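PDB 2DDZ: 190aa long hypothetical protein from Pyrococcus horikoshii, which is of unknown function, belongs to the DUF366 family, whose clan includes class II tRNA synthetases, and assembles as a hexamer. Local coordinates for residues G42-K47 / M68-L73. Numbering follows the deposited sequence.
Sequences GKCNVK and MVHYIL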
ATOM      1  N   GLY E  42      18.538 -21.000 -23.442  1.00 36.84           N
ATOM      2  CA  GLY E  42      18.096 -20.790 -24.806  1.00 41.51           C
ATOM      3  C   GLY E  42      18.624 -19.493 -25.375  1.00 46.19           C
ATOM      4  O   GLY E  42      19.529 -18.876 -24.803  1.00 40.19           O
ATOM      5  N   LYS E  43      18.060 -19.088 -26.507  1.00 40.26           N
ATOM      6  CA  LYS E  43      18.456 -17.857 -27.178  1.00 43.24           C
ATOM      7  C   LYS E  43      17.821 -16.645 -26.512  1.00 46.63           C
ATOM      8  O   LYS E  43      16.823 -16.755 -25.789  1.00 37.30           O
ATOM      9  CB  LYS E  43      18.015 -17.881 -28.642  1.00 54.21           C
ATOM     10  CG  LYS E  43      18.604 -19.004 -29.466  1.00 63.08           C
ATOM     11  CD  LYS E  43      18.044 -18.990 -30.881  1.00 64.10           C
ATOM     12  CE  LYS E  43      18.577 -20.167 -31.681  1.00 69.19           C
ATOM     13  NZ  LYS E  43      18.229 -21.472 -31.034  1.00 77.73           N
ATOM     14  N   CYS E  44      18.403 -15.484 -26.778  1.00 48.06           N
ATOM     15  CA  CYS E  44      17.897 -14.235 -26.235  1.00 44.22           C
ATOM     16  C   CYS E  44      17.740 -13.213 -27.353  1.00 46.46           C
ATOM     17  O   CYS E  44      18.727 -12.722 -27.894  1.00 50.86           O
ATOM     18  CB  CYS E  44      18.850 -13.683 -25.175  1.00 50.27           C
ATOM     19  SG  CYS E  44      18.340 -12.079 -24.502  1.00 53.24           S
ATOM     20  N   ASN E  45      16.499 -12.918 -27.717  1.00 38.21           N
ATOM     21  CA  ASN E  45      16.231 -11.926 -28.742  1.00 38.21           C
ATOM     22  C   ASN E  45      14.967 -11.198 -28.308  1.00 39.90           C
ATOM     23  O   ASN E  45      13.843 -11.595 -28.636  1.00 38.50           O
ATOM     24  CB  ASN E  45      16.058 -12.593 -30.105  1.00 51.59           C
ATOM     25  CG  ASN E  45      15.890 -11.584 -31.223  1.00 60.28           C
ATOM     26  OD1 ASN E  45      16.373 -10.453 -31.132  1.00 64.46           O
ATOM     27  ND2 ASN E  45      15.214 -11.988 -32.288  1.00 57.45           N
ATOM     28  N   VAL E  46      15.167 -10.123 -27.553  1.00 41.82           N
ATOM     29  CA  VAL E  46      14.062  -9.349 -27.004  1.00 37.43           C
ATOM     30  C   VAL E  46      13.342  -8.461 -27.987  1.00 38.53           C
ATOM     31  O   VAL E  46      13.940  -7.569 -28.573  1.00 41.72           O
ATOM     32  CB  VAL E  46      14.525  -8.454 -25.822  1.00 41.24           C
ATOM     33  CG1 VAL E  46      13.317  -7.770 -25.184  1.00 40.39           C
ATOM     34  CG2 VAL E  46      15.272  -9.282 -24.795  1.00 29.25           C
ATOM     35  N   LYS E  47      12.048  -8.708 -28.148  1.00 39.79           N
ATOM     36  CA  LYS E  47      11.217  -7.907 -29.029  1.00 46.19           C
ATOM     37  C   LYS E  47      11.056  -6.512 -28.413  1.00 54.30           C
ATOM     38  O   LYS E  47      10.834  -6.372 -27.208  1.00 49.90           O
ATOM     39  CB  LYS E  47       9.840  -8.552 -29.187  1.00 46.51           C
ATOM     40  CG  LYS E  47       9.840  -9.876 -29.932  1.00 51.49           C
ATOM     41  CD  LYS E  47       8.423 -10.416 -30.045  1.00 63.91           C
ATOM     42  CE  LYS E  47       8.357 -11.684 -30.884  1.00 69.56           C
ATOM     43  NZ  LYS E  47       9.203 -12.787 -30.345  1.00 77.51           N
ATOM     44  N   MET E  68      22.007 -18.413 -23.642  1.00 41.26           N
ATOM     45  CA  MET E  68      21.983 -17.743 -22.341  1.00 41.85           C
ATOM     46  C   MET E  68      21.191 -18.539 -21.303  1.00 39.99           C
ATOM     47  O   MET E  68      20.261 -19.276 -21.648  1.00 36.55           O
ATOM     48  CB  MET E  68      21.340 -16.353 -22.541  1.00 35.74           C
ATOM     49  CG  MET E  68      21.408 -15.336 -21.392  1.00 51.32           C
ATOM     50  SD  MET E  68      20.558 -13.766 -21.789  1.00 28.31           S
ATOM     51  CE  MET E  68      21.790 -12.969 -22.506  1.00 28.52           C
ATOM     52  N   VAL E  69      21.584 -18.409 -20.037  1.00 41.21           N
ATOM     53  CA  VAL E  69      20.871 -19.042 -18.926  1.00 43.05           C
ATOM     54  C   VAL E  69      19.907 -17.950 -18.421  1.00 47.98           C
ATOM     55  O   VAL E  69      20.344 -16.862 -18.023  1.00 41.80           O
ATOM     56  CB  VAL E  69      21.826 -19.449 -17.770  1.00 46.80           C
ATOM     57  CG1 VAL E  69      21.016 -19.879 -16.554  1.00 48.02           C
ATOM     58  CG2 VAL E  69      22.728 -20.598 -18.210  1.00 46.47           C
ATOM     59  N   HIS E  70      18.609 -18.235 -18.450  1.00 42.86           N
ATOM     60  CA  HIS E  70      17.600 -17.262 -18.030  1.00 43.48           C
ATOM     61  C   HIS E  70      16.977 -17.560 -16.676  1.00 43.97           C
ATOM     62  O   HIS E  70      16.730 -18.725 -16.331  1.00 37.89           O
ATOM     63  CB  HIS E  70      16.469 -17.200 -19.068  1.00 45.85           C
ATOM     64  CG  HIS E  70      16.923 -16.816 -20.441  1.00 50.48           C
ATOM     65  ND1 HIS E  70      17.228 -15.516 -20.790  1.00 46.23           N
ATOM     66  CD2 HIS E  70      17.132 -17.562 -21.553  1.00 46.28           C
ATOM     67  CE1 HIS E  70      17.604 -15.479 -22.056  1.00 52.09           C
ATOM     68  NE2 HIS E  70      17.554 -16.708 -22.543  1.00 50.36           N
ATOM     69  N   TYR E  71      16.716 -16.506 -15.909  1.00 39.48           N
ATOM     70  CA  TYR E  71      16.066 -16.668 -14.611  1.00 34.18           C
ATOM     71  C   TYR E  71      14.844 -15.781 -14.610  1.00 33.03           C
ATOM     72  O   TYR E  71      14.953 -14.572 -14.790  1.00 42.68           O
ATOM     73  CB  TYR E  71      16.963 -16.241 -13.442  1.00 39.64           C
ATOM     74  CG  TYR E  71      18.278 -16.961 -13.351  1.00 43.16           C
ATOM     75  CD1 TYR E  71      19.306 -16.674 -14.245  1.00 47.16           C
ATOM     76  CD2 TYR E  71      18.508 -17.920 -12.359  1.00 39.83           C
ATOM     77  CE1 TYR E  71      20.540 -17.317 -14.158  1.00 41.35           C
ATOM     78  CE2 TYR E  71      19.746 -18.577 -12.263  1.00 33.08           C
ATOM     79  CZ  TYR E  71      20.756 -18.262 -13.171  1.00 35.36           C
ATOM     80  OH  TYR E  71      21.978 -18.879 -13.096  1.00 37.69           O
ATOM     81  N   ILE E  72      13.679 -16.378 -14.418  1.00 32.52           N
ATOM     82  CA  ILE E  72      12.455 -15.609 -14.384  1.00 30.22           C
ATOM     83  C   ILE E  72      11.831 -15.772 -13.027  1.00 33.68           C
ATOM     84  O   ILE E  72      11.418 -16.860 -12.630  1.00 28.92           O
ATOM     85  CB  ILE E  72      11.490 -16.044 -15.473  1.00 35.63           C
ATOM     86  CG1 ILE E  72      11.981 -15.483 -16.801  1.00 30.45           C
ATOM     87  CG2 ILE E  72      10.080 -15.541 -15.173  1.00 31.34           C
ATOM     88  CD1 ILE E  72      11.428 -16.222 -17.936  1.00 62.74           C
ATOM     89  N   LEU E  73      11.785 -14.660 -12.313  1.00 34.60           N
ATOM     90  CA  LEU E  73      11.253 -14.629 -10.979  1.00 25.40           C
ATOM     91  C   LEU E  73       9.944 -13.855 -10.871  1.00 26.83           C
ATOM     92  O   LEU E  73       9.786 -12.794 -11.481  1.00 34.12           O
ATOM     93  CB  LEU E  73      12.305 -14.019 -10.062  1.00 41.91           C
ATOM     94  CG  LEU E  73      11.919 -13.824  -8.602  1.00 44.78           C
ATOM     95  CD1 LEU E  73      11.609 -15.174  -7.977  1.00 49.58           C
ATOM     96  CD2 LEU E  73      13.059 -13.136  -7.878  1.00 46.92           C
TER
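Gly-42 and Met-68 form an antiparallel hydrogen-bonded pair where strands 36-45 and 68-75 meet in the mixed beta sheet. Met-68 N donates to Gly-42 O at 2.8 Å. Gly-42 N returns a bond to Met-68 O at 3.0 Å, in the plane of that carbonyl. Past this pair the strands splay apart, and their short segments run at 79° to each other. Gly-42 has a backbone conformation in which a CB would crowd the carbonyl oxygen of the residue before, so glycine suits this place.

The tightly packed part lies on the side of Cys-44, Met-68 and His-70, all buried. SG of Cys-44 is anti to the backbone N (chi1 177°). It reaches the thioether of Met-68, with Cys-44 SG 3.9 Å from Met-68 SD. The Met-68 chain turns at its last torsion, which places CE, and Met-68 CE also touches Cys-44, 4.0 Å from Cys-44 CB. At the edge of the His-70 ring, near its plane, Cys-44 CB packs 3.8 Å from His-70 CE1. His-70 ND1 is hydrogen-bonded to His-135 NE2 on strand 131-139, and Phe-40 stacks on the ring. The imidazole therefore links three neighbouring strands of the sheet.

The loose side is that of Lys-43. Its CB points away from strand 68-75, and its side chain is exposed, coming no nearer than 6.2 Å to segment 68-73. Its backbone N bonds to Asp-15 OD1, and its backbone also bonds to Tyr-16. Beyond Cys-44 the chain leaves the contact. A third bond between the segments is weak and bent: His-70 NE2 donates to Lys-43 O at 3.3 Å, with an N-H...O angle of 138°.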